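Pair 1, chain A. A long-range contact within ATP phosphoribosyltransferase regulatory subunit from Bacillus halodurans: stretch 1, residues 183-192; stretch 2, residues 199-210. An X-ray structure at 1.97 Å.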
# COMPACT_ATOMS: atom_id res chain seq x y z
N GLN A 183 11.90 14.40 -38.44
CA GLN A 183 11.64 15.66 -37.76
C GLN A 183 10.27 16.21 -38.15
O GLN A 183 9.53 16.71 -37.30
CB GLN A 183 12.73 16.68 -38.08
CG GLN A 183 14.10 16.07 -38.36
CD GLN A 183 14.49 15.01 -37.34
OE1 GLN A 183 14.14 15.09 -36.17
NE2 GLN A 183 15.23 14.00 -37.80
N ARG A 184 9.94 16.11 -39.43
CA ARG A 184 8.64 16.54 -39.93
C ARG A 184 7.54 15.68 -39.31
O ARG A 184 6.47 16.17 -38.96
CB ARG A 184 8.58 16.47 -41.46
CG ARG A 184 9.68 17.26 -42.18
CD ARG A 184 9.58 17.11 -43.71
NE ARG A 184 8.54 17.96 -44.29
CZ ARG A 184 7.93 17.73 -45.45
NH1 ARG A 184 6.99 18.56 -45.89
NH2 ARG A 184 8.25 16.66 -46.17
N ALA A 185 7.81 14.38 -39.19
CA ALA A 185 6.85 13.45 -38.64
C ALA A 185 6.61 13.75 -37.16
O ALA A 185 5.47 13.76 -36.70
CB ALA A 185 7.32 12.01 -38.83
N ASP A 186 7.69 13.99 -36.41
CA ASP A 186 7.59 14.36 -35.00
C ASP A 186 6.64 15.54 -34.79
O ASP A 186 5.78 15.50 -33.92
CB ASP A 186 8.96 14.73 -34.43
CG ASP A 186 9.83 13.52 -34.12
OD1 ASP A 186 9.40 12.38 -34.43
OD2 ASP A 186 10.94 13.70 -33.58
N ARG A 187 6.80 16.57 -35.61
CA ARG A 187 6.02 17.80 -35.50
C ARG A 187 4.53 17.52 -35.61
O ARG A 187 3.71 18.10 -34.88
CB ARG A 187 6.46 18.81 -36.57
CG ARG A 187 6.41 20.26 -36.12
CD ARG A 187 7.25 21.17 -37.02
NE ARG A 187 7.58 22.44 -36.37
CZ ARG A 187 7.42 23.64 -36.93
NH1 ARG A 187 6.94 23.74 -38.16
NH2 ARG A 187 7.74 24.73 -36.25
N LEU A 188 4.18 16.62 -36.52
CA LEU A 188 2.80 16.16 -36.68
C LEU A 188 2.33 15.33 -35.48
O LEU A 188 1.24 15.54 -34.96
CB LEU A 188 2.63 15.37 -37.98
CG LEU A 188 2.41 16.20 -39.25
CD1 LEU A 188 2.60 15.36 -40.52
CD2 LEU A 188 1.03 16.84 -39.23
N ARG A 189 3.17 14.37 -35.05
CA ARG A 189 2.84 13.48 -33.94
C ARG A 189 2.57 14.27 -32.65
O ARG A 189 1.74 13.87 -31.83
CB ARG A 189 3.99 12.50 -33.69
CG ARG A 189 3.55 11.05 -33.50
CD ARG A 189 4.71 10.17 -33.03
NE ARG A 189 5.99 10.60 -33.59
CZ ARG A 189 6.45 10.22 -34.77
NH1 ARG A 189 5.75 9.41 -35.54
NH2 ARG A 189 7.63 10.67 -35.20
N ARG A 190 3.30 15.36 -32.48
CA ARG A 190 3.15 16.23 -31.32
C ARG A 190 1.74 16.82 -31.25
O ARG A 190 1.13 16.86 -30.18
CB ARG A 190 4.18 17.34 -31.36
CG ARG A 190 3.96 18.44 -30.34
CD ARG A 190 4.43 17.99 -29.00
NE ARG A 190 5.79 17.48 -29.08
CZ ARG A 190 6.44 16.96 -28.04
NH1 ARG A 190 5.83 16.89 -26.86
NH2 ARG A 190 7.68 16.52 -28.19
N PHE A 191 1.22 17.26 -32.39
CA PHE A 191 -0.16 17.76 -32.44
C PHE A 191 -1.15 16.70 -31.97
O PHE A 191 -2.07 16.99 -31.21
CB PHE A 191 -0.53 18.26 -33.84
CG PHE A 191 0.10 19.57 -34.20
CD1 PHE A 191 -0.31 20.75 -33.60
CD2 PHE A 191 1.11 19.63 -35.15
CE1 PHE A 191 0.27 21.96 -33.93
CE2 PHE A 191 1.71 20.84 -35.49
CZ PHE A 191 1.29 22.00 -34.88
N LEU A 192 -0.95 15.46 -32.42
CA LEU A 192 -1.83 14.35 -32.04
C LEU A 192 -1.69 14.04 -30.56
O LEU A 192 -2.67 13.85 -29.85
CB LEU A 192 -1.52 13.10 -32.87
CG LEU A 192 -1.71 13.24 -34.38
CD1 LEU A 192 -1.10 12.07 -35.14
CD2 LEU A 192 -3.20 13.39 -34.72
N GLY A 199 -4.52 22.84 -34.48
CA GLY A 199 -3.14 23.11 -34.83
C GLY A 199 -2.65 22.16 -35.90
O GLY A 199 -1.91 22.55 -36.81
N TYR A 200 -3.07 20.91 -35.79
CA TYR A 200 -2.70 19.86 -36.73
C TYR A 200 -3.18 20.17 -38.15
O TYR A 200 -2.40 20.07 -39.10
CB TYR A 200 -3.27 18.52 -36.25
CG TYR A 200 -3.03 17.34 -37.16
CD1 TYR A 200 -2.04 16.40 -36.87
CD2 TYR A 200 -3.81 17.14 -38.29
CE1 TYR A 200 -1.84 15.30 -37.68
CE2 TYR A 200 -3.61 16.04 -39.11
CZ TYR A 200 -2.63 15.13 -38.80
OH TYR A 200 -2.43 14.04 -39.61
N ARG A 201 -4.45 20.56 -38.29
CA ARG A 201 -4.98 20.93 -39.60
C ARG A 201 -4.24 22.14 -40.17
O ARG A 201 -3.89 22.18 -41.34
CB ARG A 201 -6.48 21.22 -39.54
CG ARG A 201 -7.35 20.03 -39.21
CD ARG A 201 -8.80 20.46 -38.98
NE ARG A 201 -9.56 19.52 -38.15
CZ ARG A 201 -10.08 18.39 -38.61
NH1 ARG A 201 -9.93 18.05 -39.89
NH2 ARG A 201 -10.76 17.59 -37.79
N GLU A 202 -3.99 23.13 -39.31
CA GLU A 202 -3.31 24.35 -39.73
C GLU A 202 -1.91 24.03 -40.22
O GLU A 202 -1.45 24.56 -41.23
CB GLU A 202 -3.25 25.35 -38.56
CG GLU A 202 -3.07 26.80 -38.98
CD GLU A 202 -4.35 27.42 -39.53
OE1 GLU A 202 -4.26 28.26 -40.45
OE2 GLU A 202 -5.45 27.06 -39.03
N HIS A 203 -1.22 23.15 -39.49
CA HIS A 203 0.15 22.78 -39.82
C HIS A 203 0.24 22.02 -41.14
O HIS A 203 1.17 22.23 -41.92
CB HIS A 203 0.75 21.93 -38.70
CG HIS A 203 2.20 21.64 -38.88
ND1 HIS A 203 2.69 20.36 -39.07
CD2 HIS A 203 3.28 22.46 -38.94
CE1 HIS A 203 4.00 20.41 -39.21
NE2 HIS A 203 4.38 21.68 -39.13
N VAL A 204 -0.72 21.14 -41.38
CA VAL A 204 -0.72 20.34 -42.59
C VAL A 204 -0.89 21.23 -43.82
O VAL A 204 -0.25 21.01 -44.85
CB VAL A 204 -1.83 19.27 -42.55
CG1 VAL A 204 -1.88 18.50 -43.85
CG2 VAL A 204 -1.61 18.31 -41.39
N LYS A 205 -1.76 22.23 -43.71
CA LYS A 205 -2.00 23.14 -44.82
C LYS A 205 -0.80 24.06 -45.06
O LYS A 205 -0.64 24.60 -46.16
CB LYS A 205 -3.28 23.95 -44.59
CG LYS A 205 -4.53 23.09 -44.58
CD LYS A 205 -5.79 23.92 -44.77
CE LYS A 205 -7.02 23.04 -44.86
NZ LYS A 205 -8.24 23.79 -45.26
N SER A 206 0.04 24.24 -44.04
CA SER A 206 1.23 25.06 -44.18
C SER A 206 2.35 24.30 -44.88
O SER A 206 3.21 24.90 -45.54
CB SER A 206 1.72 25.57 -42.82
OG SER A 206 2.33 24.54 -42.06
N LEU A 207 2.34 22.98 -44.75
CA LEU A 207 3.41 22.15 -45.29
C LEU A 207 3.48 22.21 -46.81
O LEU A 207 2.49 22.48 -47.49
CB LEU A 207 3.25 20.69 -44.85
CG LEU A 207 3.53 20.39 -43.38
CD1 LEU A 207 3.30 18.92 -43.13
CD2 LEU A 207 4.96 20.78 -43.02
N ASN A 208 4.67 21.96 -47.34
CA ASN A 208 4.86 21.91 -48.78
C ASN A 208 4.50 20.52 -49.29
O ASN A 208 5.38 19.71 -49.58
CB ASN A 208 6.29 22.29 -49.16
CG ASN A 208 6.36 23.21 -50.36
OD1 ASN A 208 7.18 24.13 -50.40
ND2 ASN A 208 5.48 22.99 -51.33
N LEU A 209 3.21 20.24 -49.39
CA LEU A 209 2.73 18.92 -49.79
C LEU A 209 1.75 18.99 -50.94
O LEU A 209 1.09 20.01 -51.15
CB LEU A 209 2.07 18.21 -48.60
CG LEU A 209 2.94 17.81 -47.41
CD1 LEU A 209 2.07 17.24 -46.29
CD2 LEU A 209 4.01 16.81 -47.82
N SER A 210 1.64 17.88 -51.67
CA SER A 210 0.67 17.74 -52.74
C SER A 210 -0.76 17.75 -52.21
O SER A 210 -0.98 17.83 -51.00
CB SER A 210 0.93 16.46 -53.53
OG SER A 210 0.91 15.32 -52.70

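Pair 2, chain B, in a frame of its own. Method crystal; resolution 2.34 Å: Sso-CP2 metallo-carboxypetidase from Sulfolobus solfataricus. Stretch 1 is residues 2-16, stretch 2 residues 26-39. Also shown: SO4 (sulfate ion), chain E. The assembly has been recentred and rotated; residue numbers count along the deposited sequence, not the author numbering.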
# COMPACT_ATOMS: atom_id res chain seq x y z
N ASP B 2 26.53 38.42 -12.85
CA ASP B 2 26.17 39.53 -11.97
C ASP B 2 25.66 39.02 -10.62
O ASP B 2 25.46 37.82 -10.43
CB ASP B 2 25.12 40.43 -12.63
CG ASP B 2 23.87 39.68 -13.06
OD1 ASP B 2 23.68 38.52 -12.65
OD2 ASP B 2 23.07 40.27 -13.82
N GLU B 3 25.46 39.94 -9.69
CA GLU B 3 25.04 39.61 -8.34
C GLU B 3 23.69 38.88 -8.30
O GLU B 3 23.46 38.05 -7.43
CB GLU B 3 24.96 40.88 -7.49
CG GLU B 3 24.77 40.62 -6.00
CD GLU B 3 24.66 41.90 -5.20
OE1 GLU B 3 24.40 42.97 -5.80
OE2 GLU B 3 24.83 41.85 -3.96
N GLU B 4 22.81 39.20 -9.24
CA GLU B 4 21.48 38.60 -9.29
C GLU B 4 21.57 37.09 -9.47
O GLU B 4 20.91 36.32 -8.78
CB GLU B 4 20.65 39.19 -10.44
CG GLU B 4 20.15 40.62 -10.20
CD GLU B 4 21.26 41.65 -10.24
OE1 GLU B 4 22.26 41.44 -10.96
OE2 GLU B 4 21.13 42.69 -9.55
N LEU B 5 22.40 36.67 -10.42
CA LEU B 5 22.54 35.26 -10.72
C LEU B 5 23.37 34.56 -9.64
O LEU B 5 23.01 33.49 -9.17
CB LEU B 5 23.18 35.07 -12.09
CG LEU B 5 23.37 33.62 -12.54
CD1 LEU B 5 22.06 32.86 -12.53
CD2 LEU B 5 24.01 33.57 -13.92
N TYR B 6 24.48 35.18 -9.25
CA TYR B 6 25.38 34.59 -8.28
C TYR B 6 24.67 34.30 -6.96
O TYR B 6 24.85 33.23 -6.38
CB TYR B 6 26.58 35.52 -8.02
CG TYR B 6 27.39 35.14 -6.80
CD1 TYR B 6 28.34 34.13 -6.86
CD2 TYR B 6 27.20 35.79 -5.59
CE1 TYR B 6 29.08 33.78 -5.74
CE2 TYR B 6 27.93 35.45 -4.47
CZ TYR B 6 28.87 34.45 -4.55
OH TYR B 6 29.60 34.10 -3.44
N THR B 7 23.87 35.25 -6.50
CA THR B 7 23.19 35.09 -5.22
C THR B 7 22.14 33.99 -5.30
O THR B 7 21.94 33.24 -4.34
CB THR B 7 22.54 36.41 -4.76
OG1 THR B 7 23.55 37.42 -4.69
CG2 THR B 7 21.90 36.25 -3.38
N LEU B 8 21.48 33.87 -6.45
CA LEU B 8 20.49 32.82 -6.64
C LEU B 8 21.16 31.45 -6.55
O LEU B 8 20.65 30.55 -5.87
CB LEU B 8 19.76 32.98 -7.98
CG LEU B 8 18.89 31.80 -8.42
CD1 LEU B 8 17.83 31.48 -7.36
CD2 LEU B 8 18.23 32.10 -9.76
N ILE B 9 22.29 31.30 -7.23
CA ILE B 9 23.07 30.05 -7.21
C ILE B 9 23.45 29.70 -5.78
O ILE B 9 23.29 28.55 -5.35
CB ILE B 9 24.36 30.17 -8.05
CG1 ILE B 9 24.03 30.41 -9.53
CG2 ILE B 9 25.24 28.92 -7.90
CD1 ILE B 9 23.34 29.25 -10.22
N GLU B 10 23.96 30.68 -5.05
CA GLU B 10 24.34 30.51 -3.65
C GLU B 10 23.14 30.02 -2.82
O GLU B 10 23.27 29.12 -2.00
CB GLU B 10 24.86 31.84 -3.10
CG GLU B 10 25.32 31.81 -1.66
CD GLU B 10 25.83 33.17 -1.21
OE1 GLU B 10 25.15 34.18 -1.47
OE2 GLU B 10 26.92 33.22 -0.60
N PHE B 11 21.98 30.62 -3.06
CA PHE B 11 20.75 30.27 -2.36
C PHE B 11 20.36 28.83 -2.68
O PHE B 11 20.01 28.05 -1.79
CB PHE B 11 19.63 31.22 -2.82
CG PHE B 11 18.37 31.18 -1.98
CD1 PHE B 11 18.38 30.72 -0.67
CD2 PHE B 11 17.16 31.62 -2.51
CE1 PHE B 11 17.22 30.71 0.09
CE2 PHE B 11 16.00 31.61 -1.76
CZ PHE B 11 16.03 31.15 -0.45
N LEU B 12 20.43 28.49 -3.96
CA LEU B 12 20.01 27.18 -4.45
C LEU B 12 20.91 26.04 -3.97
O LEU B 12 20.47 24.89 -3.89
CB LEU B 12 19.99 27.18 -5.98
CG LEU B 12 18.83 27.92 -6.66
CD1 LEU B 12 19.05 28.00 -8.16
CD2 LEU B 12 17.50 27.24 -6.37
N LYS B 13 22.16 26.35 -3.65
CA LYS B 13 23.10 25.32 -3.21
C LYS B 13 22.82 24.89 -1.77
O LYS B 13 23.30 23.85 -1.33
CB LYS B 13 24.54 25.82 -3.33
CG LYS B 13 25.10 25.76 -4.74
CD LYS B 13 26.43 26.47 -4.81
CE LYS B 13 27.14 26.21 -6.13
NZ LYS B 13 28.38 27.02 -6.26
N LYS B 14 22.04 25.68 -1.05
CA LYS B 14 21.70 25.35 0.32
C LYS B 14 20.45 24.48 0.36
O LYS B 14 19.37 24.93 -0.01
CB LYS B 14 21.47 26.61 1.15
CG LYS B 14 22.63 27.58 1.13
CD LYS B 14 22.67 28.43 2.38
CE LYS B 14 23.78 29.47 2.31
NZ LYS B 14 25.10 28.87 1.99
N PRO B 15 20.59 23.22 0.80
CA PRO B 15 19.38 22.41 0.92
C PRO B 15 18.48 22.91 2.04
O PRO B 15 18.95 23.57 2.97
CB PRO B 15 19.91 21.00 1.21
CG PRO B 15 21.25 21.21 1.78
CD PRO B 15 21.80 22.45 1.15
N SER B 16 17.20 22.61 1.94
CA SER B 16 16.21 23.11 2.89
C SER B 16 14.96 22.28 2.74
O SER B 16 13.87 22.79 2.52
CB SER B 16 15.92 24.59 2.62
OG SER B 16 15.73 24.82 1.24
N GLU B 26 19.84 26.73 8.54
CA GLU B 26 20.91 27.43 7.84
C GLU B 26 20.33 28.34 6.76
O GLU B 26 20.72 29.50 6.64
CB GLU B 26 21.88 26.43 7.20
N THR B 27 19.41 27.80 5.98
CA THR B 27 18.79 28.54 4.89
C THR B 27 18.06 29.77 5.41
O THR B 27 18.23 30.86 4.87
CB THR B 27 17.82 27.65 4.11
OG1 THR B 27 18.53 26.52 3.59
CG2 THR B 27 17.17 28.42 2.95
N ALA B 28 17.27 29.60 6.46
CA ALA B 28 16.54 30.71 7.06
C ALA B 28 17.49 31.80 7.54
O ALA B 28 17.19 32.98 7.43
CB ALA B 28 15.68 30.22 8.21
N ASN B 29 18.64 31.39 8.08
CA ASN B 29 19.62 32.35 8.57
C ASN B 29 20.33 33.08 7.44
O ASN B 29 20.57 34.28 7.51
CB ASN B 29 20.66 31.66 9.46
CG ASN B 29 20.35 31.83 10.94
OD1 ASN B 29 20.45 32.94 11.48
ND2 ASN B 29 19.98 30.74 11.60
N TYR B 30 20.67 32.33 6.39
CA TYR B 30 21.27 32.91 5.21
C TYR B 30 20.29 33.91 4.60
O TYR B 30 20.66 35.03 4.24
CB TYR B 30 21.61 31.82 4.20
CG TYR B 30 21.85 32.33 2.79
CD1 TYR B 30 23.10 32.77 2.40
CD2 TYR B 30 20.81 32.37 1.87
CE1 TYR B 30 23.32 33.23 1.11
CE2 TYR B 30 21.02 32.84 0.58
CZ TYR B 30 22.28 33.27 0.21
OH TYR B 30 22.49 33.74 -1.06
N LEU B 31 19.03 33.49 4.51
CA LEU B 31 18.01 34.32 3.89
C LEU B 31 17.83 35.62 4.67
O LEU B 31 17.79 36.70 4.09
CB LEU B 31 16.68 33.57 3.77
CG LEU B 31 15.57 34.24 2.96
CD1 LEU B 31 16.02 34.61 1.54
CD2 LEU B 31 14.35 33.32 2.90
N LYS B 32 17.76 35.51 6.00
CA LYS B 32 17.69 36.70 6.84
C LYS B 32 18.85 37.64 6.54
O LYS B 32 18.65 38.83 6.32
CB LYS B 32 17.71 36.32 8.32
CG LYS B 32 17.81 37.51 9.27
CD LYS B 32 18.21 37.11 10.68
CE LYS B 32 18.99 38.22 11.37
NZ LYS B 32 18.57 38.42 12.78
N GLU B 33 20.06 37.09 6.53
CA GLU B 33 21.27 37.89 6.32
C GLU B 33 21.27 38.51 4.93
O GLU B 33 21.64 39.67 4.75
CB GLU B 33 22.52 37.02 6.49
CG GLU B 33 22.77 36.59 7.93
CD GLU B 33 23.77 35.45 8.04
OE1 GLU B 33 24.51 35.21 7.06
OE2 GLU B 33 23.81 34.79 9.10
N THR B 34 20.84 37.72 3.95
CA THR B 34 20.81 38.17 2.57
C THR B 34 19.82 39.32 2.38
O THR B 34 20.09 40.27 1.65
CB THR B 34 20.44 37.00 1.64
OG1 THR B 34 21.37 35.93 1.83
CG2 THR B 34 20.45 37.44 0.19
N VAL B 35 18.67 39.23 3.04
CA VAL B 35 17.66 40.29 2.96
C VAL B 35 18.25 41.60 3.47
O VAL B 35 18.11 42.64 2.83
CB VAL B 35 16.39 39.93 3.75
CG1 VAL B 35 15.48 41.14 3.95
CG2 VAL B 35 15.62 38.82 3.05
N GLU B 36 18.92 41.54 4.62
CA GLU B 36 19.53 42.72 5.22
C GLU B 36 20.61 43.29 4.31
O GLU B 36 20.72 44.50 4.15
CB GLU B 36 20.13 42.36 6.58
CG GLU B 36 19.10 41.93 7.61
CD GLU B 36 19.71 41.60 8.95
OE1 GLU B 36 20.81 41.03 8.99
OE2 GLU B 36 19.07 41.92 9.98
N LYS B 37 21.41 42.41 3.72
CA LYS B 37 22.48 42.82 2.82
C LYS B 37 21.92 43.56 1.62
O LYS B 37 22.37 44.66 1.29
CB LYS B 37 23.27 41.60 2.36
CG LYS B 37 24.39 41.89 1.37
CD LYS B 37 24.83 40.63 0.65
CE LYS B 37 25.86 40.92 -0.43
NZ LYS B 37 27.17 41.31 0.14
N LEU B 38 20.94 42.95 0.96
CA LEU B 38 20.43 43.47 -0.31
C LEU B 38 19.58 44.72 -0.16
O LEU B 38 19.70 45.65 -0.95
CB LEU B 38 19.64 42.38 -1.03
CG LEU B 38 20.43 41.14 -1.47
CD1 LEU B 38 19.50 40.09 -2.06
CD2 LEU B 38 21.52 41.51 -2.46
N LEU B 39 18.72 44.76 0.86
CA LEU B 39 17.76 45.85 1.01
C LEU B 39 18.19 46.89 2.04
O LEU B 39 17.66 48.00 2.06
CB LEU B 39 16.38 45.29 1.39
CG LEU B 39 15.85 44.16 0.50
CD1 LEU B 39 14.41 43.85 0.87
CD2 LEU B 39 15.97 44.49 -0.98
S SO4 E . 19.32 22.56 10.01
O1 SO4 E . 19.78 22.17 11.34
O2 SO4 E . 20.10 23.71 9.54
O3 SO4 E . 19.49 21.45 9.08
O4 SO4 E . 17.90 22.93 10.09

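Both pairs bring two nearly antiparallel helical segments of one chain side by side. The N-to-C directions diverge by 158° in pair 1 and 160° in pair 2, and the central backbones superpose with an RMSD of 0.4 Å. The helix axes approach to 9.4 Å in pair 1 and 11.3 Å in pair 2, yet the buried areas are almost equal, 567 and 571 Å². In each case the segments draw together toward the end of stretch 1: the CA atoms of Phe A191 and Tyr A200 lie 5.4 Å apart, and those of Lys B14 and Thr B27 6.3 Å.

The residue most covered by the partner stretch is His A203 in pair 1 and the matched Tyr B30 in pair 2. Both point toward stretch 1 with chi1 in t, and their side-chain centres fall 0.8 Å apart. Each ring carries the polar link to the matched residues Arg A187 and Glu B10. In pair 1 the arginine donates, and the bond from Arg A187 NH1 to His A203 NE2 is long (3.4 Å) and weak. In pair 2 the direction reverses: Tyr B30 OH donates to Glu B10 OE1 at 2.7 Å. His A203 ND1, by contrast, is buried without a partner.

The neighbouring position is apolar in both. Leu A188 brings CD2 to 3.6 Å from Tyr A200 CE1 and 3.7 Å from Val A204 CG2. Its counterpart, Phe B11, places CE1 3.7 Å from Thr B27 CG2 and CZ 4.0 Å from Leu B31 CD1. Phe B11 CD1 also lies 3.6 Å from Tyr B30 CE2, with ring planes at 25° but slid so far apart that they barely overlap.

Phe A191 and Lys B14 fill similar space, their side-chain centres only 0.9 Å apart, by different chemistry. One face of the Phe A191 ring covers the backbone of stretch 2, with CE1 3.5 Å from Gly A199 C and Tyr A200 CA over the face. Glycine permits this approach, since an ideal CB there would lie 2.7 Å from Phe A191 CE1, a clash. Lys B14 instead lays its aliphatic chain against the tyrosine, CE 3.4 Å from Tyr B30 CD1.

At the other end, Arg A184 starts sideways, but its end reaches stretch 2, with NH1 4.0 Å from Leu A209 CD2. The matched Thr B7 points toward stretch 2, its CG2 meeting Thr B34 CG2 at 4.0 Å, while its hydroxyl bonds within its own helix, OG1 to Glu B3 O at 2.8 Å.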